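Local coordinates for protein CG8862 (Drosophila melanogaster, PDB 3ISM) that probably cleaves DNA and RNA as a magnesium-dependent mitochondrial endonuclease and is captured here in complex with its protein inhibitor, at residues 130-135 with 210-215; 124-129 with 185-190; 47-52 with 158-163; 139-144 with 190-195. All coordinates share one frame; numbering follows the deposited sequence.

Interactions 1, 2 and 4 pack the metal-site elements of a His-Me finger nuclease against a central mixed sheet, while interaction 3 joins strands 49-57 and 153-161 within it. Along the chain the first segments run 47-52, 124-129, 130-135 and 139-144, and the second segments 158-163, 185-190, 190-195 and 210-215. Interactions 1 and 2 have centres about 9 Å apart, interactions 2 and 3 about 8 Å; the centre of interaction 4 lies 14 to 15 Å from the others. Neighbouring strands 153-161, 189-197 and 203-211 supply partners for all four, and Phe190 belongs to both interaction 2 and interaction 4. Helices 129-133 and 136-146, which carry Asn133 and Glu141, and strand 124-127 are thereby packed against this sheet.

Interaction 1. Residues 130-135 with 210-215; sequences QGFNRD and MPNQVI. With MG (magnesium ion), chain F.
Phe132, whose neighbour in sequence holds the metal, buries more surface than any other residue in the contact of residues 130-135 with 210-215. Its ring is sent out with CG anti to the backbone N (chi1 -173°). Phe132 CB passes Gln213 O at 3.5 Å. Next, Phe132 CD1 packs on Ile215 CD1 at 3.9 Å, and CE1 comes obliquely to 3.2 Å from Pro211 O while Met210 CB sits at the ring edge. Along the opposite rim, Phe132 CD2 and CE2 each lie 3.6 Å from Asn212 OD1, and CZ, the tip, also faces Pro211 O. One face is covered by Asn212 CA in a CH-pi contact, 4.2 Å from the Phe132 centroid. An alanine in place of Phe132 would probably lose this packing on Asn212, Met210 and Ile215 and loosen the seat of Asn133, whose OD1 binds Mg2+ at 2.2 Å beside five waters. The backbone adds one nearly straight bond (170°), Ile215 N to a lone pair of Gly131 O at 2.7 Å. Asn212 is steadied by Val128 N, Pro126 O and Pro187 O. The ring thus lies between the end of strand 203-211, Gln127 of strand 124-127 and Trp137 of helix 136-146.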
loop_
_atom_site.group_PDB
_atom_site.type_symbol
_atom_site.label_atom_id
_atom_site.label_comp_id
_atom_site.label_asym_id
_atom_site.label_seq_id
_atom_site.Cartn_x
_atom_site.Cartn_y
_atom_site.Cartn_z
ATOM N N GLN B 130 14.804 -10.797 18.136
ATOM C CA GLN B 130 15.345 -12.141 18.274
ATOM C C GLN B 130 14.731 -13.036 17.212
ATOM O O GLN B 130 13.498 -13.092 17.065
ATOM C CB GLN B 130 15.013 -12.703 19.656
ATOM C CG GLN B 130 15.864 -12.155 20.784
ATOM C CD GLN B 130 15.406 -12.650 22.147
ATOM O OE1 GLN B 130 15.839 -13.705 22.622
ATOM N NE2 GLN B 130 14.535 -11.875 22.794
ATOM N N GLY B 131 15.594 -13.724 16.473
ATOM C CA GLY B 131 15.147 -14.602 15.397
ATOM C C GLY B 131 14.929 -13.933 14.052
ATOM O O GLY B 131 14.453 -14.578 13.116
ATOM N N PHE B 132 15.268 -12.648 13.931
ATOM C CA PHE B 132 15.175 -11.966 12.633
ATOM C C PHE B 132 16.164 -10.790 12.528
ATOM O O PHE B 132 17.314 -11.005 12.128
ATOM C CB PHE B 132 13.715 -11.582 12.266
ATOM C CG PHE B 132 13.569 -11.041 10.869
ATOM C CD1 PHE B 132 13.759 -11.867 9.768
ATOM C CD2 PHE B 132 13.265 -9.695 10.651
ATOM C CE1 PHE B 132 13.641 -11.366 8.452
ATOM C CE2 PHE B 132 13.143 -9.187 9.353
ATOM C CZ PHE B 132 13.332 -10.033 8.248
ATOM N N ASN B 133 15.745 -9.577 12.904
ATOM C CA ASN B 133 16.647 -8.408 12.882
ATOM C C ASN B 133 18.022 -8.742 13.459
ATOM O O ASN B 133 19.054 -8.461 12.833
ATOM C CB ASN B 133 16.039 -7.216 13.641
ATOM C CG ASN B 133 16.988 -6.004 13.719
ATOM O OD1 ASN B 133 17.574 -5.571 12.714
ATOM N ND2 ASN B 133 17.136 -5.452 14.920
ATOM N N ARG B 134 18.026 -9.380 14.628
ATOM C CA ARG B 134 19.266 -9.629 15.366
ATOM C C ARG B 134 19.967 -10.909 14.938
ATOM O O ARG B 134 21.112 -11.140 15.300
ATOM C CB ARG B 134 19.011 -9.651 16.879
ATOM C CG ARG B 134 18.271 -8.416 17.383
ATOM C CD ARG B 134 18.125 -8.399 18.913
ATOM N NE ARG B 134 17.016 -7.518 19.277
ATOM C CZ ARG B 134 16.555 -7.341 20.511
ATOM N NH1 ARG B 134 15.530 -6.523 20.722
ATOM N NH2 ARG B 134 17.105 -7.980 21.523
ATOM N N ASP B 135 19.289 -11.723 14.139
ATOM C CA ASP B 135 19.821 -13.028 13.758
ATOM C C ASP B 135 19.768 -13.239 12.233
ATOM O O ASP B 135 20.596 -12.678 11.502
ATOM C CB ASP B 135 19.082 -14.124 14.533
ATOM C CG ASP B 135 19.345 -14.052 16.033
ATOM O OD1 ASP B 135 20.414 -14.522 16.483
ATOM O OD2 ASP B 135 18.482 -13.531 16.769
ATOM N N MET B 210 12.648 -12.630 2.833
ATOM C CA MET B 210 12.561 -13.302 4.135
ATOM C C MET B 210 11.359 -12.777 4.889
ATOM O O MET B 210 11.113 -11.591 4.857
ATOM C CB MET B 210 13.837 -13.080 4.947
ATOM C CG MET B 210 15.093 -13.654 4.292
ATOM S SD MET B 210 16.595 -13.249 5.200
ATOM C CE MET B 210 16.339 -14.069 6.760
ATOM N N PRO B 211 10.605 -13.665 5.558
ATOM C CA PRO B 211 9.420 -13.209 6.275
ATOM C C PRO B 211 9.819 -12.480 7.564
ATOM O O PRO B 211 10.813 -12.842 8.212
ATOM C CB PRO B 211 8.667 -14.513 6.571
ATOM C CG PRO B 211 9.781 -15.555 6.711
ATOM C CD PRO B 211 10.829 -15.123 5.707
ATOM N N ASN B 212 9.049 -11.458 7.912
ATOM C CA ASN B 212 9.270 -10.683 9.117
ATOM C C ASN B 212 8.718 -11.460 10.321
ATOM O O ASN B 212 7.694 -11.100 10.903
ATOM C CB ASN B 212 8.606 -9.304 8.970
ATOM C CG ASN B 212 8.989 -8.321 10.077
ATOM O OD1 ASN B 212 9.887 -8.587 10.870
ATOM N ND2 ASN B 212 8.312 -7.152 10.108
ATOM N N GLN B 213 9.408 -12.535 10.684
ATOM C CA GLN B 213 8.985 -13.376 11.798
ATOM C C GLN B 213 10.200 -14.058 12.392
ATOM O O GLN B 213 11.282 -13.997 11.811
ATOM C CB GLN B 213 7.970 -14.428 11.325
ATOM C CG GLN B 213 8.537 -15.416 10.335
ATOM C CD GLN B 213 7.468 -16.097 9.502
ATOM O OE1 GLN B 213 6.431 -15.496 9.171
ATOM N NE2 GLN B 213 7.730 -17.347 9.129
ATOM N N VAL B 214 10.023 -14.732 13.527
ATOM C CA VAL B 214 11.096 -15.560 14.078
ATOM C C VAL B 214 11.484 -16.673 13.087
ATOM O O VAL B 214 10.666 -17.513 12.704
ATOM C CB VAL B 214 10.742 -16.139 15.461
ATOM C CG1 VAL B 214 11.752 -17.220 15.893
ATOM C CG2 VAL B 214 10.676 -15.029 16.502
ATOM N N ILE B 215 12.737 -16.629 12.645
ATOM C CA ILE B 215 13.307 -17.661 11.793
ATOM C C ILE B 215 14.339 -18.433 12.600
ATOM O O ILE B 215 15.124 -17.835 13.339
ATOM C CB ILE B 215 13.988 -17.049 10.541
ATOM C CG1 ILE B 215 12.949 -16.356 9.659
ATOM C CG2 ILE B 215 14.703 -18.137 9.726
ATOM C CD1 ILE B 215 13.561 -15.531 8.584
HETATM MG MG MG F . 19.246 -4.598 11.733
HETATM O O HOH W 1 19.815 -6.628 11.099
HETATM O O HOH W 2 20.724 -4.865 13.212
HETATM O O HOH W 3 18.790 -2.974 12.721
HETATM O O HOH W 4 17.748 -4.597 10.214
HETATM O O HOH W 5 20.475 -3.879 10.487
#

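Interaction 2. Residues 124-129 with 185-190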
loop_
_atom_site.group_PDB
_atom_site.type_symbol
_atom_site.label_atom_id
_atom_site.label_comp_id
_atom_site.label_asym_id
_atom_site.label_seq_id
_atom_site.Cartn_x
_atom_site.Cartn_y
_atom_site.Cartn_z
ATOM N N MET B 124 14.155 3.142 9.026
ATOM C CA MET B 124 13.725 2.021 9.866
ATOM C C MET B 124 12.387 1.445 9.465
ATOM O O MET B 124 11.509 2.161 8.975
ATOM C CB MET B 124 13.636 2.439 11.343
ATOM C CG MET B 124 14.909 3.021 11.902
ATOM S SD MET B 124 16.209 1.792 11.960
ATOM C CE MET B 124 17.620 2.859 11.814
ATOM N N ALA B 125 12.234 0.143 9.694
ATOM C CA ALA B 125 10.929 -0.516 9.662
ATOM C C ALA B 125 10.840 -1.497 10.820
ATOM O O ALA B 125 11.868 -2.037 11.261
ATOM C CB ALA B 125 10.672 -1.233 8.323
ATOM N N PRO B 126 9.620 -1.695 11.352
ATOM C CA PRO B 126 9.439 -2.649 12.440
ATOM C C PRO B 126 9.827 -4.047 12.002
ATOM O O PRO B 126 9.287 -4.579 11.031
ATOM C CB PRO B 126 7.934 -2.555 12.761
ATOM C CG PRO B 126 7.561 -1.187 12.309
ATOM C CD PRO B 126 8.374 -0.983 11.043
ATOM N N GLN B 127 10.791 -4.611 12.714
ATOM C CA GLN B 127 11.225 -5.975 12.480
ATOM C C GLN B 127 11.193 -6.740 13.789
ATOM O O GLN B 127 11.529 -6.182 14.842
ATOM C CB GLN B 127 12.643 -5.993 11.918
ATOM C CG GLN B 127 12.775 -5.283 10.573
ATOM C CD GLN B 127 14.144 -5.465 9.962
ATOM O OE1 GLN B 127 15.155 -5.362 10.646
ATOM N NE2 GLN B 127 14.182 -5.752 8.664
ATOM N N VAL B 128 10.781 -8.007 13.715
ATOM C CA VAL B 128 11.004 -8.971 14.803
ATOM C C VAL B 128 12.482 -8.942 15.200
ATOM O O VAL B 128 13.365 -8.919 14.338
ATOM C CB VAL B 128 10.577 -10.396 14.351
ATOM C CG1 VAL B 128 10.968 -11.462 15.363
ATOM C CG2 VAL B 128 9.063 -10.427 14.083
ATOM N N GLY B 129 12.744 -8.913 16.503
ATOM C CA GLY B 129 14.093 -8.785 17.016
ATOM C C GLY B 129 14.880 -10.082 17.016
ATOM O O GLY B 129 15.565 -10.393 16.044
ATOM N N ALA B 185 3.694 1.000 9.692
ATOM C CA ALA B 185 3.371 -0.317 9.160
ATOM C C ALA B 185 4.410 -1.377 9.532
ATOM O O ALA B 185 5.615 -1.110 9.512
ATOM C CB ALA B 185 3.227 -0.251 7.663
ATOM N N VAL B 186 3.933 -2.572 9.870
ATOM C CA VAL B 186 4.797 -3.723 10.104
ATOM C C VAL B 186 4.751 -4.615 8.861
ATOM O O VAL B 186 3.768 -5.334 8.623
ATOM C CB VAL B 186 4.403 -4.527 11.361
ATOM C CG1 VAL B 186 5.381 -5.698 11.558
ATOM C CG2 VAL B 186 4.364 -3.616 12.636
ATOM N N PRO B 187 5.806 -4.550 8.048
ATOM C CA PRO B 187 5.851 -5.341 6.813
ATOM C C PRO B 187 5.785 -6.850 7.064
ATOM O O PRO B 187 6.236 -7.332 8.110
ATOM C CB PRO B 187 7.192 -4.925 6.191
ATOM C CG PRO B 187 7.462 -3.524 6.785
ATOM C CD PRO B 187 7.002 -3.696 8.204
ATOM N N THR B 188 5.206 -7.585 6.120
ATOM C CA THR B 188 5.064 -9.037 6.254
ATOM C C THR B 188 6.415 -9.714 5.943
ATOM O O THR B 188 6.717 -10.771 6.466
ATOM C CB THR B 188 3.964 -9.605 5.298
ATOM O OG1 THR B 188 4.392 -9.485 3.924
ATOM C CG2 THR B 188 2.656 -8.864 5.493
ATOM N N HIS B 189 7.200 -9.079 5.072
ATOM C CA HIS B 189 8.444 -9.656 4.524
ATOM C C HIS B 189 9.387 -8.510 4.157
ATOM O O HIS B 189 8.960 -7.367 4.045
ATOM C CB HIS B 189 8.181 -10.460 3.234
ATOM C CG HIS B 189 7.312 -11.674 3.404
ATOM N ND1 HIS B 189 5.945 -11.597 3.578
ATOM C CD2 HIS B 189 7.605 -12.997 3.338
ATOM C CE1 HIS B 189 5.440 -12.816 3.664
ATOM N NE2 HIS B 189 6.428 -13.685 3.524
ATOM N N PHE B 190 10.662 -8.834 3.947
ATOM C CA PHE B 190 11.630 -7.895 3.394
ATOM C C PHE B 190 12.423 -8.572 2.277
ATOM O O PHE B 190 12.543 -9.774 2.261
ATOM C CB PHE B 190 12.585 -7.400 4.487
ATOM C CG PHE B 190 11.916 -6.604 5.571
ATOM C CD1 PHE B 190 11.756 -5.229 5.440
ATOM C CD2 PHE B 190 11.462 -7.228 6.734
ATOM C CE1 PHE B 190 11.124 -4.487 6.440
ATOM C CE2 PHE B 190 10.841 -6.495 7.747
ATOM C CZ PHE B 190 10.666 -5.120 7.597
#
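Strand 124-127 pairs with strand 98-101 in the two-stranded antiparallel element of this His-Me finger nuclease, and here it rests on the chain leading into central-sheet strand 189-197. Pro126, Phe190 and Gln127 bury the most surface, through packing alone. The Pro126 ring turns toward the loop: its CB meets Val186 CG2 at 3.7 Å, while its CD lies 3.2 Å from Ala185 O and 4.2 Å from Pro187 CD. Phe190 leaves its strand with CG anti to the carbonyl carbon (chi1 -64°), which swings the ring under Gln127. The side chain of Gln127, extended beyond CG, crosses one ring face, its CG 3.6 Å from Phe190 CE2 and its amide almost perpendicular to the ring (85°). Gln127 also touches Asn133, the magnesium ligand, so the aromatic face probably helps to position a residue just behind the metal ligand. A serine in place of Phe190 would probably deprive Gln127 of this flat platform and Ala125 of its apolar neighbour, disturbing the strand beside the metal site. At the ring edge, Ala125 CB lies 3.8 Å from Phe190 CE1, and Pro126 O sits in the ring plane 3.7 Å from Phe190 CZ.

Interaction 3. Residues 47-52 with 158-163; sequences NRVPHW and TGPLYL
Tyr162 takes a chi1 of -47°, placing CG anti to the carbonyl carbon and sending the phenol toward residues 47-52, while Val49 (chi1 -58°) carries CG2 in the crowded position between its N and carbonyl carbon, aimed at the same spot. The two meet tip to tip where strand 49-57 begins and its antiparallel neighbour 153-161 ends, in the central mixed sheet: Val49 CG2 lies 3.3 Å from Tyr162 OH. Asn47 also arrives tip to tip, its amide turned 33° from the phenol plane, but its ND2 is hydrogen-bonded to Asp44 OD2. Arg46 of the second subunit packs on both Asn47 and Tyr162, so this corner belongs to the dimer contact as well.

The strands part around Pro160, which has no N-H to offer, and ring carbons face carbonyls instead. Pro160 CG is 3.1 Å from Pro50 O, and Pro160 CD is 3.2 Å from His51 O. His51 and Trp52 form a classic beta bulge opposite Ser42 on the other flank. Gly159 leaves room for this close approach, since a side chain there would collide with His51 O, and beside it Trp52 CA makes a CA-H...O contact of 3.3 Å with Thr158 O.

Two waters bridge where direct bonds are absent. One accepts from Tyr162 OH at 2.7 Å, in the plane of the phenol ring, and donates to Pro50 O. The other donates both its protons, to His51 O at 2.6 Å and to Pro160 O at 2.7 Å.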
loop_
_atom_site.group_PDB
_atom_site.type_symbol
_atom_site.label_atom_id
_atom_site.label_comp_id
_atom_site.label_asym_id
_atom_site.label_seq_id
_atom_site.Cartn_x
_atom_site.Cartn_y
_atom_site.Cartn_z
ATOM N N ASN B 47 3.093 4.609 4.951
ATOM C CA ASN B 47 3.428 3.494 5.827
ATOM C C ASN B 47 4.438 3.857 6.898
ATOM O O ASN B 47 4.638 3.112 7.856
ATOM C CB ASN B 47 3.879 2.296 4.990
ATOM C CG ASN B 47 2.685 1.562 4.348
ATOM O OD1 ASN B 47 1.634 1.430 4.973
ATOM N ND2 ASN B 47 2.860 1.062 3.124
ATOM N N ARG B 48 5.034 5.034 6.745
ATOM C CA ARG B 48 6.016 5.577 7.700
ATOM C C ARG B 48 7.302 4.727 7.785
ATOM O O ARG B 48 7.922 4.645 8.854
ATOM C CB ARG B 48 5.391 5.830 9.086
ATOM C CG ARG B 48 4.514 7.099 9.213
ATOM C CD ARG B 48 3.210 6.964 8.480
ATOM N NE ARG B 48 2.043 7.496 9.190
ATOM C CZ ARG B 48 1.044 8.150 8.595
ATOM N NH1 ARG B 48 1.085 8.394 7.292
ATOM N NH2 ARG B 48 0.003 8.581 9.306
ATOM N N VAL B 49 7.674 4.112 6.649
ATOM C CA VAL B 49 8.900 3.305 6.479
ATOM C C VAL B 49 9.409 3.535 5.042
ATOM O O VAL B 49 8.721 4.160 4.251
ATOM C CB VAL B 49 8.634 1.771 6.686
ATOM C CG1 VAL B 49 8.051 1.495 8.061
ATOM C CG2 VAL B 49 7.710 1.209 5.616
ATOM N N PRO B 50 10.634 3.063 4.705
ATOM C CA PRO B 50 11.012 3.207 3.295
ATOM C C PRO B 50 10.137 2.396 2.318
ATOM O O PRO B 50 9.593 1.370 2.692
ATOM C CB PRO B 50 12.447 2.647 3.257
ATOM C CG PRO B 50 12.943 2.741 4.652
ATOM C CD PRO B 50 11.730 2.486 5.513
ATOM N N HIS B 51 9.999 2.868 1.085
ATOM C CA HIS B 51 9.670 1.956 -0.014
ATOM C C HIS B 51 10.902 1.078 -0.272
ATOM O O HIS B 51 10.777 -0.112 -0.446
ATOM C CB HIS B 51 9.364 2.705 -1.304
ATOM C CG HIS B 51 8.062 3.452 -1.300
ATOM N ND1 HIS B 51 6.839 2.818 -1.265
ATOM C CD2 HIS B 51 7.797 4.781 -1.396
ATOM C CE1 HIS B 51 5.873 3.723 -1.326
ATOM N NE2 HIS B 51 6.429 4.924 -1.397
ATOM N N TRP B 52 12.077 1.702 -0.342
ATOM C CA TRP B 52 13.335 1.008 -0.639
ATOM C C TRP B 52 14.521 1.863 -0.207
ATOM O O TRP B 52 14.396 3.092 -0.023
ATOM C CB TRP B 52 13.469 0.646 -2.141
ATOM C CG TRP B 52 13.281 1.790 -3.126
ATOM C CD1 TRP B 52 12.135 2.112 -3.789
ATOM C CD2 TRP B 52 14.276 2.725 -3.581
ATOM N NE1 TRP B 52 12.337 3.204 -4.606
ATOM C CE2 TRP B 52 13.644 3.598 -4.500
ATOM C CE3 TRP B 52 15.625 2.924 -3.292
ATOM C CZ2 TRP B 52 14.320 4.652 -5.124
ATOM C CZ3 TRP B 52 16.303 3.983 -3.923
ATOM C CH2 TRP B 52 15.642 4.832 -4.812
ATOM N N THR B 158 17.184 -2.855 -0.827
ATOM C CA THR B 158 16.565 -3.489 0.331
ATOM C C THR B 158 15.231 -2.792 0.560
ATOM O O THR B 158 15.165 -1.574 0.448
ATOM C CB THR B 158 17.455 -3.284 1.592
ATOM O OG1 THR B 158 18.762 -3.845 1.369
ATOM C CG2 THR B 158 16.819 -3.927 2.819
ATOM N N GLY B 159 14.172 -3.539 0.878
ATOM C CA GLY B 159 12.865 -2.916 1.135
ATOM C C GLY B 159 11.817 -3.862 1.704
ATOM O O GLY B 159 12.032 -5.060 1.778
ATOM N N PRO B 160 10.676 -3.305 2.144
ATOM C CA PRO B 160 9.551 -4.050 2.683
ATOM C C PRO B 160 8.580 -4.573 1.630
ATOM O O PRO B 160 8.498 -4.028 0.513
ATOM C CB PRO B 160 8.854 -3.010 3.556
ATOM C CG PRO B 160 9.105 -1.712 2.862
ATOM C CD PRO B 160 10.465 -1.844 2.229
ATOM N N LEU B 161 7.870 -5.627 2.000
ATOM C CA LEU B 161 6.768 -6.182 1.219
ATOM C C LEU B 161 5.589 -6.404 2.156
ATOM O O LEU B 161 5.764 -6.544 3.367
ATOM C CB LEU B 161 7.134 -7.537 0.593
ATOM C CG LEU B 161 8.269 -7.581 -0.425
ATOM C CD1 LEU B 161 8.727 -9.028 -0.694
ATOM C CD2 LEU B 161 7.855 -6.879 -1.697
ATOM N N TYR B 162 4.392 -6.444 1.573
ATOM C CA TYR B 162 3.158 -6.631 2.306
ATOM C C TYR B 162 2.362 -7.643 1.488
ATOM O O TYR B 162 1.560 -7.267 0.621
ATOM C CB TYR B 162 2.417 -5.294 2.449
ATOM C CG TYR B 162 3.295 -4.127 2.907
ATOM C CD1 TYR B 162 3.372 -3.774 4.254
ATOM C CD2 TYR B 162 4.038 -3.382 1.987
ATOM C CE1 TYR B 162 4.172 -2.727 4.669
ATOM C CE2 TYR B 162 4.840 -2.335 2.390
ATOM C CZ TYR B 162 4.912 -2.021 3.734
ATOM O OH TYR B 162 5.706 -0.976 4.145
ATOM N N LEU B 163 2.611 -8.925 1.745
ATOM C CA LEU B 163 2.156 -10.019 0.869
ATOM C C LEU B 163 0.831 -10.608 1.330
ATOM O O LEU B 163 0.592 -10.707 2.525
ATOM C CB LEU B 163 3.211 -11.137 0.780
ATOM C CG LEU B 163 4.631 -10.775 0.313
ATOM C CD1 LEU B 163 5.464 -12.048 0.086
ATOM C CD2 LEU B 163 4.566 -9.952 -0.946
HETATM O O HOH W 6 6.781 0.603 2.229
HETATM O O HOH W 7 9.377 -2.196 -1.209
#

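Interaction 4. Residues 139-144 with 190-195; sequences TLEAHV and FYKVIV
Apolar packing makes up the larger share of the contact between helix segment 139-144 and strand segment 190-195, whose axes run nearly parallel (9°) and come within 10.8 Å. Leu140, Glu141 and Val144 meet Lys192 and Ile194. Much of the work falls to the methylenes of a lysine: Leu140 and Lys192 run side by side in opposite senses, with Leu140 CD2 3.8 Å from Lys192 CD. Glu141 lies roughly perpendicular to the lysine chain, its CG 3.8 Å from Lys192 CE. One turn on, Val144 CG2 touches both second-segment side chains, lying 3.8 Å from Ile194 CD1 and slightly farther from Lys192 CD.

Polar contact is made through water. Lys192 is extended until its last torsion, which bends (chi4 -69°) and turns the ammonium aside toward Thr158 OG1, its hydrogen-bond partner on strand 153-161. Lys192 NZ and Glu141 OE2 remain 4.7 Å apart, and a water spans them, accepting from Lys192 NZ at 2.9 Å and lying 2.4 Å from Glu141 OE2. The nearby positive charge would be expected to help keep Glu141 ionised. Glu141 is a magnesium-binding residue, but here its nearest side-chain atom stays about 4 Å from the ion, too far for a direct bond; it also lies near His101, the predicted proton acceptor.

Residues 139-144 of helix 136-146 thus run along strand 189-197 on one face of the central sheet: Leu140 also reaches Tyr208 and Met210 of strand 203-211, and Val144 reaches Val154 of strand 153-161, with strand 189-197 between those two.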
loop_
_atom_site.group_PDB
_atom_site.type_symbol
_atom_site.label_atom_id
_atom_site.label_comp_id
_atom_site.label_asym_id
_atom_site.label_seq_id
_atom_site.Cartn_x
_atom_site.Cartn_y
_atom_site.Cartn_z
ATOM N N THR B 139 22.321 -12.116 9.280
ATOM C CA THR B 139 23.090 -13.113 8.519
ATOM C C THR B 139 23.114 -12.761 7.021
ATOM O O THR B 139 24.170 -12.845 6.373
ATOM C CB THR B 139 22.529 -14.536 8.742
ATOM O OG1 THR B 139 22.486 -14.802 10.151
ATOM C CG2 THR B 139 23.404 -15.604 8.049
ATOM N N LEU B 140 21.961 -12.332 6.499
ATOM C CA LEU B 140 21.864 -11.892 5.112
ATOM C C LEU B 140 22.697 -10.630 4.886
ATOM O O LEU B 140 23.470 -10.556 3.922
ATOM C CB LEU B 140 20.406 -11.653 4.705
ATOM C CG LEU B 140 20.160 -11.147 3.271
ATOM C CD1 LEU B 140 20.855 -12.042 2.219
ATOM C CD2 LEU B 140 18.658 -10.995 2.970
ATOM N N GLU B 141 22.543 -9.649 5.777
ATOM C CA GLU B 141 23.375 -8.447 5.750
ATOM C C GLU B 141 24.874 -8.780 5.739
ATOM O O GLU B 141 25.625 -8.273 4.899
ATOM C CB GLU B 141 23.020 -7.523 6.920
ATOM C CG GLU B 141 21.651 -6.876 6.782
ATOM C CD GLU B 141 21.189 -6.192 8.058
ATOM O OE1 GLU B 141 21.523 -6.686 9.171
ATOM O OE2 GLU B 141 20.470 -5.175 7.941
ATOM N N ALA B 142 25.302 -9.655 6.643
ATOM C CA ALA B 142 26.706 -10.092 6.696
ATOM C C ALA B 142 27.180 -10.784 5.407
ATOM O O ALA B 142 28.325 -10.612 4.998
ATOM C CB ALA B 142 26.934 -10.997 7.904
ATOM N N HIS B 143 26.289 -11.548 4.773
ATOM C CA HIS B 143 26.579 -12.228 3.502
ATOM C C HIS B 143 26.814 -11.235 2.361
ATOM O O HIS B 143 27.729 -11.403 1.564
ATOM C CB HIS B 143 25.410 -13.161 3.138
ATOM C CG HIS B 143 25.379 -13.571 1.695
ATOM N ND1 HIS B 143 26.131 -14.617 1.204
ATOM C CD2 HIS B 143 24.666 -13.094 0.646
ATOM C CE1 HIS B 143 25.900 -14.754 -0.089
ATOM N NE2 HIS B 143 25.017 -13.840 -0.453
ATOM N N VAL B 144 25.958 -10.222 2.280
ATOM C CA VAL B 144 26.077 -9.157 1.275
ATOM C C VAL B 144 27.397 -8.385 1.435
ATOM O O VAL B 144 28.050 -8.062 0.441
ATOM C CB VAL B 144 24.849 -8.202 1.308
ATOM C CG1 VAL B 144 24.996 -7.083 0.296
ATOM C CG2 VAL B 144 23.530 -8.988 1.042
ATOM N N PHE B 190 10.662 -8.834 3.947
ATOM C CA PHE B 190 11.630 -7.895 3.394
ATOM C C PHE B 190 12.423 -8.572 2.277
ATOM O O PHE B 190 12.543 -9.774 2.261
ATOM C CB PHE B 190 12.585 -7.400 4.487
ATOM C CG PHE B 190 11.916 -6.604 5.571
ATOM C CD1 PHE B 190 11.756 -5.229 5.440
ATOM C CD2 PHE B 190 11.462 -7.228 6.734
ATOM C CE1 PHE B 190 11.124 -4.487 6.440
ATOM C CE2 PHE B 190 10.841 -6.495 7.747
ATOM C CZ PHE B 190 10.666 -5.120 7.597
ATOM N N TYR B 191 12.969 -7.804 1.345
ATOM C CA TYR B 191 13.786 -8.380 0.271
ATOM C C TYR B 191 15.141 -7.699 0.221
ATOM O O TYR B 191 15.292 -6.582 0.705
ATOM C CB TYR B 191 13.123 -8.212 -1.115
ATOM C CG TYR B 191 12.875 -6.768 -1.483
ATOM C CD1 TYR B 191 13.902 -5.947 -1.960
ATOM C CD2 TYR B 191 11.612 -6.217 -1.334
ATOM C CE1 TYR B 191 13.675 -4.614 -2.252
ATOM C CE2 TYR B 191 11.362 -4.899 -1.640
ATOM C CZ TYR B 191 12.393 -4.107 -2.088
ATOM O OH TYR B 191 12.122 -2.807 -2.373
ATOM N N LYS B 192 16.100 -8.376 -0.404
ATOM C CA LYS B 192 17.320 -7.746 -0.897
ATOM C C LYS B 192 17.524 -8.239 -2.311
ATOM O O LYS B 192 17.495 -9.441 -2.566
ATOM C CB LYS B 192 18.539 -8.105 -0.044
ATOM C CG LYS B 192 18.609 -7.342 1.281
ATOM C CD LYS B 192 19.940 -7.611 1.973
ATOM C CE LYS B 192 20.019 -6.957 3.363
ATOM N NZ LYS B 192 20.087 -5.473 3.276
ATOM N N VAL B 193 17.719 -7.307 -3.232
ATOM C CA VAL B 193 18.026 -7.652 -4.607
ATOM C C VAL B 193 19.394 -7.057 -4.906
ATOM O O VAL B 193 19.604 -5.866 -4.720
ATOM C CB VAL B 193 16.921 -7.170 -5.607
ATOM C CG1 VAL B 193 17.305 -7.542 -7.050
ATOM C CG2 VAL B 193 15.569 -7.797 -5.255
ATOM N N ILE B 194 20.314 -7.910 -5.363
ATOM C CA ILE B 194 21.755 -7.648 -5.330
ATOM C C ILE B 194 22.419 -7.926 -6.691
ATOM O O ILE B 194 22.144 -8.946 -7.319
ATOM C CB ILE B 194 22.425 -8.588 -4.280
ATOM C CG1 ILE B 194 21.725 -8.500 -2.910
ATOM C CG2 ILE B 194 23.917 -8.332 -4.169
ATOM C CD1 ILE B 194 21.648 -9.842 -2.181
ATOM N N VAL B 195 23.299 -7.036 -7.140
ATOM C CA VAL B 195 24.097 -7.305 -8.328
ATOM C C VAL B 195 25.567 -7.101 -8.003
ATOM O O VAL B 195 25.956 -6.034 -7.535
ATOM C CB VAL B 195 23.671 -6.401 -9.535
ATOM C CG1 VAL B 195 24.748 -6.358 -10.635
ATOM C CG2 VAL B 195 22.344 -6.860 -10.110
HETATM O O HOH W 8 19.191 -4.626 5.939
#